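PDB 3FRM: uncharacterized conserved protein from Staphylococcus epidermidis, which is of unknown function but probably belongs to the GNAT acetyltransferase superfamily. Local coordinates for residues A[101-106]-A[223-228]. Numbering follows the deposited sequence.
Sequences ELYVIE and LVADGK
Strands 96-105 and 221-225 are neighbours in the central mixed sheet, and their pairing illustrates how antiparallel strands sort side chains onto two faces while the backbone does the joining. E101 with A225 and Y103 with L223 are hydrogen-bonded pairs, and L102 with V224 is the non-hydrogen-bonded pair between them. In the first, E101 N reaches A225 O at 2.8 Å and A225 N answers to E101 O. In the second, Y103 N to L223 O runs nearly along the C=O axis. The return bond from L223 N to Y103 O is longer, 3.2 Å. E101 O also takes a CA-H...O contact from V224.

E101, Y103, L223 and A225 share one face. E101 and Y103, alternate residues of one strand, both keep CG beside the backbone N (chi1 -65° in Y103) and rise side by side, E101 extended beyond CG. Y103 OH donates to E101 OE2, although the modelled place of OE2 is less certain. L223 holds CG in the crowded position between N and carbonyl carbon (chi1 69°), which brings CG to 4.0 Å from Y103 CB, the two side chains crossing obliquely. L223 CD1 and the methyl of A225 both approach the Y103 ring obliquely. Helix 232-237 packs on this face, where K232 forms a salt bridge with E101, and L236 of the second subunit packs on Y103.

On the other face L102, with CG anti to its backbone N, crosses V224 at about a right angle, CD1 lying 3.9 Å from V224 CG2.

Strand 96-105 thus sits between 221-225 and 241-251 of the C-terminal region, consistent with two GNAT-like halves exchanging strands. The buried E101 carboxylate, apparently held by a phenol and an ammonium group, may be stabilised in its charged form.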
ATOM      1  N   GLU A 101      -3.869  -8.960   2.747  1.00 20.45           N
ATOM      2  CA  GLU A 101      -2.703  -9.584   2.109  1.00 19.63           C
ATOM      3  C   GLU A 101      -1.876 -10.331   3.140  1.00 18.53           C
ATOM      4  O   GLU A 101      -1.532  -9.762   4.209  1.00 17.27           O
ATOM      5  CB  GLU A 101      -1.805  -8.515   1.529  1.00 19.89           C
ATOM      6  CG  GLU A 101      -2.291  -8.008   0.216  1.00 26.15           C
ATOM      7  CD  GLU A 101      -1.637  -6.692  -0.221  1.00 34.54           C
ATOM      8  OE1 GLU A 101      -1.903  -6.277  -1.384  1.00 39.29           O
ATOM      9  OE2 GLU A 101      -0.856  -6.083   0.568  1.00 33.59           O
ATOM     10  N   LEU A 102      -1.584 -11.592   2.845  1.00 15.59           N
ATOM     11  CA  LEU A 102      -0.740 -12.367   3.723  1.00 16.11           C
ATOM     12  C   LEU A 102       0.750 -12.233   3.333  1.00 15.35           C
ATOM     13  O   LEU A 102       1.123 -12.548   2.193  1.00 14.49           O
ATOM     14  CB  LEU A 102      -1.148 -13.838   3.685  1.00 15.91           C
ATOM     15  CG  LEU A 102      -0.268 -14.791   4.514  1.00 17.59           C
ATOM     16  CD1 LEU A 102      -0.492 -14.579   6.044  1.00 12.24           C
ATOM     17  CD2 LEU A 102      -0.568 -16.273   4.127  1.00 17.08           C
ATOM     18  N   TYR A 103       1.577 -11.749   4.271  1.00 15.97           N
ATOM     19  CA  TYR A 103       3.060 -11.700   4.107  1.00 15.97           C
ATOM     20  C   TYR A 103       3.799 -12.689   4.973  1.00 16.96           C
ATOM     21  O   TYR A 103       3.442 -12.941   6.121  1.00 16.53           O
ATOM     22  CB  TYR A 103       3.615 -10.282   4.347  1.00 15.49           C
ATOM     23  CG  TYR A 103       3.114  -9.318   3.310  1.00 16.18           C
ATOM     24  CD1 TYR A 103       3.720  -9.226   2.069  1.00 18.12           C
ATOM     25  CD2 TYR A 103       1.944  -8.596   3.514  1.00 18.96           C
ATOM     26  CE1 TYR A 103       3.233  -8.382   1.091  1.00 18.02           C
ATOM     27  CE2 TYR A 103       1.453  -7.733   2.549  1.00 17.67           C
ATOM     28  CZ  TYR A 103       2.111  -7.623   1.344  1.00 19.58           C
ATOM     29  OH  TYR A 103       1.613  -6.781   0.358  1.00 24.14           O
ATOM     30  N   VAL A 104       4.872 -13.242   4.423  1.00 18.72           N
ATOM     31  CA  VAL A 104       5.599 -14.265   5.138  1.00 19.16           C
ATOM     32  C   VAL A 104       7.083 -13.986   5.056  1.00 19.16           C
ATOM     33  O   VAL A 104       7.539 -13.452   4.061  1.00 20.26           O
ATOM     34  CB  VAL A 104       5.260 -15.650   4.541  1.00 18.48           C
ATOM     35  CG1 VAL A 104       6.090 -15.921   3.278  1.00 20.66           C
ATOM     36  CG2 VAL A 104       5.567 -16.736   5.522  1.00 21.58           C
ATOM     37  N   ILE A 105       7.841 -14.356   6.090  1.00 18.68           N
ATOM     38  CA  ILE A 105       9.287 -14.270   6.045  1.00 17.40           C
ATOM     39  C   ILE A 105       9.949 -15.343   6.936  1.00 18.15           C
ATOM     40  O   ILE A 105       9.340 -15.803   7.893  1.00 18.78           O
ATOM     41  CB  ILE A 105       9.784 -12.858   6.386  1.00 16.84           C
ATOM     42  CG1 ILE A 105      11.235 -12.719   5.867  1.00 14.61           C
ATOM     43  CG2 ILE A 105       9.668 -12.612   7.883  1.00 15.69           C
ATOM     44  CD1 ILE A 105      11.930 -11.343   6.049  1.00 10.36           C
ATOM     45  N   GLU A 106      11.170 -15.775   6.594  1.00 17.73           N
ATOM     46  CA  GLU A 106      11.969 -16.694   7.485  1.00 18.72           C
ATOM     47  C   GLU A 106      12.596 -15.892   8.594  1.00 17.55           C
ATOM     48  O   GLU A 106      13.029 -14.786   8.319  1.00 18.78           O
ATOM     49  CB  GLU A 106      13.082 -17.477   6.722  1.00 17.17           C
ATOM     50  CG  GLU A 106      12.878 -17.499   5.205  1.00 22.89           C
ATOM     51  CD  GLU A 106      13.022 -18.874   4.480  1.00 30.79           C
ATOM     52  OE1 GLU A 106      11.993 -19.336   3.895  1.00 32.39           O
ATOM     53  OE2 GLU A 106      14.153 -19.470   4.416  1.00 33.68           O
ATOM     54  N   LEU A 223       2.271 -12.222   9.015  1.00 20.51           N
ATOM     55  CA  LEU A 223       1.397 -11.121   9.292  1.00 21.48           C
ATOM     56  C   LEU A 223       0.417 -10.977   8.153  1.00 22.43           C
ATOM     57  O   LEU A 223       0.684 -11.464   7.022  1.00 22.18           O
ATOM     58  CB  LEU A 223       2.180  -9.842   9.426  1.00 21.27           C
ATOM     59  CG  LEU A 223       2.831  -9.259   8.184  1.00 22.23           C
ATOM     60  CD1 LEU A 223       1.913  -8.180   7.639  1.00 23.14           C
ATOM     61  CD2 LEU A 223       4.198  -8.666   8.529  1.00 21.51           C
ATOM     62  N   VAL A 224      -0.672 -10.277   8.459  1.00 22.06           N
ATOM     63  CA  VAL A 224      -1.634  -9.910   7.482  1.00 23.59           C
ATOM     64  C   VAL A 224      -1.774  -8.414   7.487  1.00 24.11           C
ATOM     65  O   VAL A 224      -1.888  -7.834   8.513  1.00 24.12           O
ATOM     66  CB  VAL A 224      -2.999 -10.541   7.818  1.00 23.94           C
ATOM     67  CG1 VAL A 224      -4.133  -9.649   7.367  1.00 25.99           C
ATOM     68  CG2 VAL A 224      -3.123 -11.947   7.201  1.00 23.52           C
ATOM     69  N   ALA A 225      -1.824  -7.786   6.322  1.00 26.68           N
ATOM     70  CA  ALA A 225      -2.017  -6.325   6.232  1.00 28.39           C
ATOM     71  C   ALA A 225      -3.100  -5.973   5.264  1.00 30.12           C
ATOM     72  O   ALA A 225      -3.232  -6.632   4.207  1.00 29.89           O
ATOM     73  CB  ALA A 225      -0.726  -5.644   5.786  1.00 29.14           C
ATOM     74  N   ASP A 226      -3.851  -4.916   5.570  1.00 32.33           N
ATOM     75  CA  ASP A 226      -4.812  -4.449   4.583  1.00 35.28           C
ATOM     76  C   ASP A 226      -4.356  -3.220   3.796  1.00 37.06           C
ATOM     77  O   ASP A 226      -3.155  -2.879   3.815  1.00 36.59           O
ATOM     78  CB  ASP A 226      -6.210  -4.282   5.173  1.00 36.07           C
ATOM     79  CG  ASP A 226      -6.245  -3.281   6.297  1.00 38.05           C
ATOM     80  OD1 ASP A 226      -5.548  -2.249   6.156  1.00 42.00           O
ATOM     81  OD2 ASP A 226      -6.973  -3.520   7.301  1.00 37.44           O
ATOM     82  N   GLY A 227      -5.311  -2.592   3.075  1.00 38.64           N
ATOM     83  CA  GLY A 227      -5.061  -1.414   2.217  1.00 40.45           C
ATOM     84  C   GLY A 227      -4.697  -0.159   3.010  1.00 42.37           C
ATOM     85  O   GLY A 227      -3.877   0.646   2.572  1.00 42.68           O
ATOM     86  N   LYS A 228      -5.291   0.019   4.188  1.00 44.11           N
ATOM     87  CA  LYS A 228      -4.916   1.164   5.043  1.00 45.62           C
ATOM     88  C   LYS A 228      -3.831   0.764   6.044  1.00 45.98           C
ATOM     89  O   LYS A 228      -3.995   0.899   7.271  1.00 46.61           O
ATOM     90  CB  LYS A 228      -6.119   1.776   5.759  1.00 45.57           C
ATOM     91  CG  LYS A 228      -6.830   2.923   5.001  1.00 47.31           C
ATOM     92  CD  LYS A 228      -7.102   4.201   5.909  1.00 48.61           C
ATOM     93  CE  LYS A 228      -6.826   4.022   7.446  1.00 48.74           C
ATOM     94  NZ  LYS A 228      -7.146   5.258   8.276  1.00 49.73           N
TER